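Local coordinates for deoxycytidylate deaminase (Cyanophage S-TIM5, PDB 4P9C) that deaminates dCMP to dUMP as a zinc-dependent enzyme of the cytidine and deoxycytidylate deaminase family, at the 2'-deoxyuridine-5'-monophosphate site and the interface of chains A and B. Residues are numbered along the deposited sequence; one frame, centred on the assembly and turned at random. Chains: chain A/B, Deoxycytidylate deaminase.

Contact 1: the 2'-deoxyuridine-5'-monophosphate site. Residues chain A 25, 27-28, 30, 46, 64, 70-72, 97-98, 101, 119-120. With DU (2'-deoxyuridine-5'-monophosphate), chain C; ZN (zinc ion), chain D.
Product dUMP lies in the zinc active-site pocket of the deaminase, which hides 391 of its 408 Å², so very little of it stays open. Zinc forms the deep end, held by imidazole ND1 of A:His70 and the SG sulfurs of A:Cys98 and A:Cys101, residues of the family's His-Ala-Glu and Pro-Cys-X-X-Cys motifs. Uracil O4 joins the irregular shell at 2.2 Å from ZN and accepts a bond from the A:Cys98 backbone N at 2.9 Å. A:His70 walls one face of the uracil, its ring tilted to the base; A:Val30 lies on the opposite side, CG2 3.6 Å from sugar C1'. A:Tyr119 closes the C5-C6 edge: its ring face looks onto C5, planes 79° apart, while its OH reaches phosphate OP2 at 2.5 Å. The polar edge is read by A:Ala71 N, starting helix 71-81, 3.0 Å from O2, and by A:Glu72, whose side chain bends at chi2 (83°), turning the syn lone pair of OE2 to N3, 2.7 Å away. A:Asn46, CG wedged between backbone N and carbonyl carbon (chi1 54°), sends ND2 to O3' at 3.1 Å; bonds to A:Met28 O and from A:Val30 N fix its amide. At the phosphate end A:Arg120 NH1 salt-bridges OP1 at 3.1 Å in its guanidinium plane, the A:Thr64 hydroxyl binds OP3, and A:Arg27 turns its guanidinium edge inward, modelled too close. The pocket thus holds the base's 4-oxygen on zinc beside A:Glu72, the predicted proton donor.

Contact 2: the interface of chains A and B. Residues chain A 67-69, 73-74, 77; chain B 76, 100, 103-104, 107.
B:Lys103 sets off with CG anti to its backbone N (chi1 -168°) and bends at chi3 (-57°), which lays its aliphatic stem along chain A. B:Gln107, one turn further along helix 99-107, also starts anti and then folds at chi2 (76°), so that its amide end meets A:Leu69. In this cytidine and deoxycytidylate deaminase, the helix that carries the second zinc cysteine of one subunit packs against the active-site helix 71-81, and the loop before it, of another; the two-fold interface, part of a deposited assembly of six copies that is probably the working oligomer, repeats the patch with chains exchanged. A:Leu69 is the branched wedge: CG lies 3.7 Å from CD of B:Lys103, the two side chains running antiparallel alongside each other. Its CD1 touches CD of B:Gln107 at 3.7 Å, and CD2 meets CG of B:Met104 at 4.0 Å. Lysine suits its place because its methylenes supply apolar surface while NZ can reach the backbone O of A:Val68, a weak hydrogen bond of 3.3 Å. A weak same-chain salt bridge from NZ to B:Asp100 OD1, at 3.4 Å, may steady that ammonium. A:Gln73 extends beyond CG and lies across B:Met104, nearly perpendicular, with NE2 3.8 Å from the pliable thioether SD. Compact A:Val77 packs against the C-terminal end of helix 99-107, its CG1 3.8 Å from CG of B:Gln107. A:Asn74 OD1 and B:Gln107 NE2, from nucleotide-binding residues, stand 3.9 Å apart, too far for a bond.

Contact 1: the 2'-deoxyuridine-5'-monophosphate site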
# COMPACT_ATOMS: atom_id res chain seq x y z
N CYS A 25 1.06 0.82 -33.94
CA CYS A 25 2.32 0.67 -34.67
C CYS A 25 2.17 -0.12 -35.97
O CYS A 25 1.46 -1.12 -36.04
CB CYS A 25 3.39 0.01 -33.79
SG CYS A 25 4.31 1.17 -32.70
N ARG A 27 5.18 -0.93 -37.99
CA ARG A 27 6.40 -1.74 -38.16
C ARG A 27 6.33 -3.08 -37.42
O ARG A 27 6.65 -4.13 -37.98
CB ARG A 27 7.65 -0.97 -37.70
CG ARG A 27 8.00 0.27 -38.52
CD ARG A 27 9.43 0.76 -38.26
NE ARG A 27 10.42 0.09 -39.11
CZ ARG A 27 11.38 -0.73 -38.68
NH1 ARG A 27 11.50 -0.99 -37.38
NH2 ARG A 27 12.21 -1.29 -39.54
N MET A 28 5.90 -3.02 -36.16
CA MET A 28 5.81 -4.19 -35.29
C MET A 28 4.93 -3.88 -34.07
O MET A 28 5.11 -2.86 -33.42
CB MET A 28 7.20 -4.63 -34.83
CG MET A 28 7.27 -6.05 -34.29
SD MET A 28 8.96 -6.66 -34.11
CE MET A 28 9.36 -7.08 -35.81
N VAL A 30 4.02 -4.81 -30.35
CA VAL A 30 4.69 -5.45 -29.22
C VAL A 30 3.90 -5.27 -27.92
O VAL A 30 3.34 -4.21 -27.66
CB VAL A 30 6.14 -4.90 -29.03
CG1 VAL A 30 6.92 -5.74 -28.02
CG2 VAL A 30 6.89 -4.87 -30.36
N ASN A 46 3.79 -0.91 -27.29
CA ASN A 46 4.52 0.17 -27.94
C ASN A 46 3.61 1.26 -28.49
O ASN A 46 2.57 0.97 -29.08
CB ASN A 46 5.50 -0.35 -29.01
CG ASN A 46 4.84 -1.24 -30.06
OD1 ASN A 46 3.83 -1.90 -29.80
ND2 ASN A 46 5.43 -1.27 -31.25
N THR A 64 11.33 4.50 -36.78
CA THR A 64 10.42 4.69 -35.65
C THR A 64 10.68 6.02 -34.94
O THR A 64 11.83 6.36 -34.65
CB THR A 64 10.51 3.50 -34.66
OG1 THR A 64 10.32 2.27 -35.37
CG2 THR A 64 9.44 3.61 -33.59
N HIS A 70 8.81 1.82 -25.84
CA HIS A 70 8.79 0.38 -26.03
C HIS A 70 7.80 -0.24 -25.04
O HIS A 70 7.50 0.35 -24.00
CB HIS A 70 10.20 -0.19 -25.82
CG HIS A 70 11.15 0.09 -26.95
ND1 HIS A 70 12.22 -0.73 -27.24
CD2 HIS A 70 11.19 1.10 -27.85
CE1 HIS A 70 12.88 -0.24 -28.27
NE2 HIS A 70 12.27 0.87 -28.66
N ALA A 71 7.29 -1.42 -25.38
CA ALA A 71 6.34 -2.11 -24.52
C ALA A 71 6.92 -2.35 -23.12
O ALA A 71 6.21 -2.23 -22.12
CB ALA A 71 5.91 -3.44 -25.14
N GLU A 72 8.21 -2.67 -23.07
CA GLU A 72 8.91 -2.94 -21.81
C GLU A 72 9.07 -1.67 -21.00
O GLU A 72 9.01 -1.69 -19.78
CB GLU A 72 10.28 -3.57 -22.05
CG GLU A 72 10.27 -4.90 -22.79
CD GLU A 72 10.19 -4.74 -24.30
OE1 GLU A 72 10.01 -5.76 -24.99
OE2 GLU A 72 10.32 -3.60 -24.80
N PRO A 97 13.21 -8.29 -25.49
CA PRO A 97 13.50 -6.89 -25.19
C PRO A 97 14.82 -6.41 -25.79
O PRO A 97 15.74 -7.20 -25.98
CB PRO A 97 13.60 -6.86 -23.66
CG PRO A 97 12.89 -8.08 -23.20
CD PRO A 97 13.15 -9.10 -24.26
N CYS A 98 14.88 -5.11 -26.09
CA CYS A 98 16.09 -4.49 -26.60
C CYS A 98 17.12 -4.31 -25.48
O CYS A 98 16.76 -4.35 -24.31
CB CYS A 98 15.75 -3.14 -27.25
SG CYS A 98 15.26 -1.84 -26.09
N CYS A 101 16.26 -1.73 -22.74
CA CYS A 101 15.19 -2.20 -21.87
C CYS A 101 15.68 -3.34 -20.96
O CYS A 101 15.46 -3.31 -19.75
CB CYS A 101 13.97 -2.65 -22.68
SG CYS A 101 13.03 -1.28 -23.42
N TYR A 119 13.21 -10.08 -31.70
CA TYR A 119 13.38 -8.73 -32.23
C TYR A 119 14.69 -8.67 -33.02
O TYR A 119 15.63 -9.40 -32.70
CB TYR A 119 13.40 -7.74 -31.06
CG TYR A 119 13.73 -6.29 -31.37
CD1 TYR A 119 12.95 -5.54 -32.25
CD2 TYR A 119 14.81 -5.65 -30.75
CE1 TYR A 119 13.25 -4.21 -32.53
CE2 TYR A 119 15.12 -4.32 -31.02
CZ TYR A 119 14.33 -3.61 -31.91
OH TYR A 119 14.62 -2.29 -32.18
N ARG A 120 14.74 -7.81 -34.05
CA ARG A 120 15.93 -7.66 -34.92
C ARG A 120 17.28 -7.67 -34.18
O ARG A 120 18.21 -8.37 -34.58
CB ARG A 120 15.80 -6.42 -35.83
CG ARG A 120 15.03 -5.24 -35.23
CD ARG A 120 15.03 -4.01 -36.14
NE ARG A 120 16.34 -3.37 -36.16
CZ ARG A 120 16.60 -2.12 -35.76
NH1 ARG A 120 15.63 -1.33 -35.30
NH2 ARG A 120 17.85 -1.66 -35.84
OP3 DU C . 11.44 -0.01 -35.23
P DU C . 12.02 -1.21 -34.61
OP1 DU C . 12.63 -2.16 -35.57
OP2 DU C . 12.80 -0.99 -33.39
O5' DU C . 10.76 -2.03 -34.13
C5' DU C . 9.44 -1.48 -34.27
C4' DU C . 8.72 -1.52 -32.93
O4' DU C . 9.44 -2.37 -32.02
C3' DU C . 8.79 -0.14 -32.28
O3' DU C . 7.55 0.55 -32.48
C2' DU C . 8.97 -0.44 -30.80
C1' DU C . 8.97 -1.96 -30.72
N1 DU C . 9.92 -2.44 -29.69
C2 DU C . 9.52 -2.50 -28.41
O2 DU C . 8.38 -2.17 -28.10
N3 DU C . 10.41 -2.96 -27.42
C4 DU C . 11.71 -3.34 -27.77
O4 DU C . 12.49 -3.74 -26.90
C5 DU C . 12.11 -3.27 -29.09
C6 DU C . 11.22 -2.82 -30.06
ZN ZN D . 12.98 -1.92 -25.67
O HOH W 1 7.20 1.44 -35.15

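Contact 2: the interface of chains A and B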
# COMPACT_ATOMS: atom_id res chain seq x y z
N PHE A 67 10.27 9.37 -30.03
CA PHE A 67 9.39 9.66 -28.89
C PHE A 67 8.63 8.43 -28.37
O PHE A 67 8.22 8.41 -27.21
CB PHE A 67 8.37 10.77 -29.24
CG PHE A 67 8.91 12.18 -29.10
CD1 PHE A 67 8.74 12.89 -27.92
CD2 PHE A 67 9.55 12.80 -30.17
CE1 PHE A 67 9.22 14.20 -27.80
CE2 PHE A 67 10.03 14.11 -30.06
CZ PHE A 67 9.86 14.81 -28.87
N VAL A 68 8.44 7.43 -29.23
CA VAL A 68 7.64 6.26 -28.86
C VAL A 68 8.28 5.43 -27.75
O VAL A 68 9.50 5.32 -27.67
CB VAL A 68 7.29 5.33 -30.07
CG1 VAL A 68 6.76 6.14 -31.24
CG2 VAL A 68 8.50 4.50 -30.48
N LEU A 69 7.43 4.86 -26.91
CA LEU A 69 7.88 4.06 -25.80
C LEU A 69 7.77 2.59 -26.17
O LEU A 69 6.78 2.16 -26.77
CB LEU A 69 7.05 4.37 -24.55
CG LEU A 69 7.32 5.74 -23.92
CD1 LEU A 69 6.02 6.49 -23.63
CD2 LEU A 69 8.17 5.60 -22.66
N GLN A 73 9.29 -0.55 -21.70
CA GLN A 73 9.38 0.75 -21.06
C GLN A 73 8.05 1.14 -20.45
O GLN A 73 7.99 1.60 -19.31
CB GLN A 73 9.81 1.82 -22.06
CG GLN A 73 11.30 1.88 -22.32
CD GLN A 73 11.66 2.89 -23.39
OE1 GLN A 73 10.98 3.00 -24.41
NE2 GLN A 73 12.74 3.63 -23.16
N ASN A 74 6.97 0.94 -21.21
CA ASN A 74 5.63 1.26 -20.75
C ASN A 74 5.20 0.45 -19.54
O ASN A 74 4.52 0.96 -18.66
CB ASN A 74 4.62 1.12 -21.88
CG ASN A 74 4.52 2.36 -22.73
OD1 ASN A 74 4.59 3.48 -22.22
ND2 ASN A 74 4.36 2.18 -24.03
N VAL A 77 7.30 1.80 -16.55
CA VAL A 77 6.77 3.09 -16.13
C VAL A 77 5.46 2.89 -15.38
O VAL A 77 5.18 3.57 -14.38
CB VAL A 77 6.55 4.02 -17.35
CG1 VAL A 77 5.61 5.18 -17.02
CG2 VAL A 77 7.88 4.55 -17.86
N LEU B 76 13.95 5.91 -11.67
CA LEU B 76 12.74 5.37 -12.26
C LEU B 76 12.58 3.89 -11.89
O LEU B 76 11.50 3.46 -11.49
CB LEU B 76 12.80 5.55 -13.79
CG LEU B 76 11.55 5.67 -14.68
CD1 LEU B 76 10.87 4.33 -14.90
CD2 LEU B 76 10.55 6.71 -14.16
N ASP B 100 16.10 10.41 -23.81
CA ASP B 100 15.60 9.05 -23.58
C ASP B 100 14.97 8.92 -22.20
O ASP B 100 13.93 8.28 -22.04
CB ASP B 100 16.69 7.99 -23.76
CG ASP B 100 16.16 6.57 -23.58
OD1 ASP B 100 15.02 6.30 -24.01
OD2 ASP B 100 16.89 5.73 -23.00
N LYS B 103 11.62 11.19 -21.83
CA LYS B 103 10.50 10.46 -22.39
C LYS B 103 9.77 9.67 -21.29
O LYS B 103 8.55 9.78 -21.14
CB LYS B 103 11.02 9.50 -23.46
CG LYS B 103 9.97 8.85 -24.35
CD LYS B 103 10.46 7.51 -24.90
CE LYS B 103 11.77 7.62 -25.68
NZ LYS B 103 12.30 6.29 -26.11
N MET B 104 10.54 8.89 -20.53
CA MET B 104 9.98 8.03 -19.49
C MET B 104 9.50 8.83 -18.29
O MET B 104 8.48 8.50 -17.68
CB MET B 104 11.01 6.98 -19.04
CG MET B 104 11.24 5.87 -20.06
SD MET B 104 12.54 4.71 -19.55
CE MET B 104 14.01 5.73 -19.70
N GLN B 107 6.11 10.19 -19.07
CA GLN B 107 5.09 9.15 -19.10
C GLN B 107 4.76 8.66 -17.69
O GLN B 107 3.63 8.23 -17.43
CB GLN B 107 5.54 7.99 -20.01
CG GLN B 107 4.51 6.87 -20.20
CD GLN B 107 3.38 7.22 -21.16
OE1 GLN B 107 3.47 8.17 -21.93
NE2 GLN B 107 2.31 6.44 -21.11

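Contact 1 and contact 2 have C-alpha centres about 12 Å apart and share no residue, yet they interleave along one stretch of chain A. A:His70, A:Ala71 and A:Glu72 face the nucleotide and zinc of contact 1, while A:Leu69 on one side and A:Gln73 on the other turn to chain B in contact 2, whose centre is about 8 Å from A:Glu72. Helix 99-107 likewise serves both: A:Cys101 on the chain A helix binds zinc, while the chain B copy of that helix offers B:Lys103, B:Met104 and B:Gln107 to contact 2. Subunit association could therefore influence catalytic geometry; the structure alone does not show whether effectors act through this path.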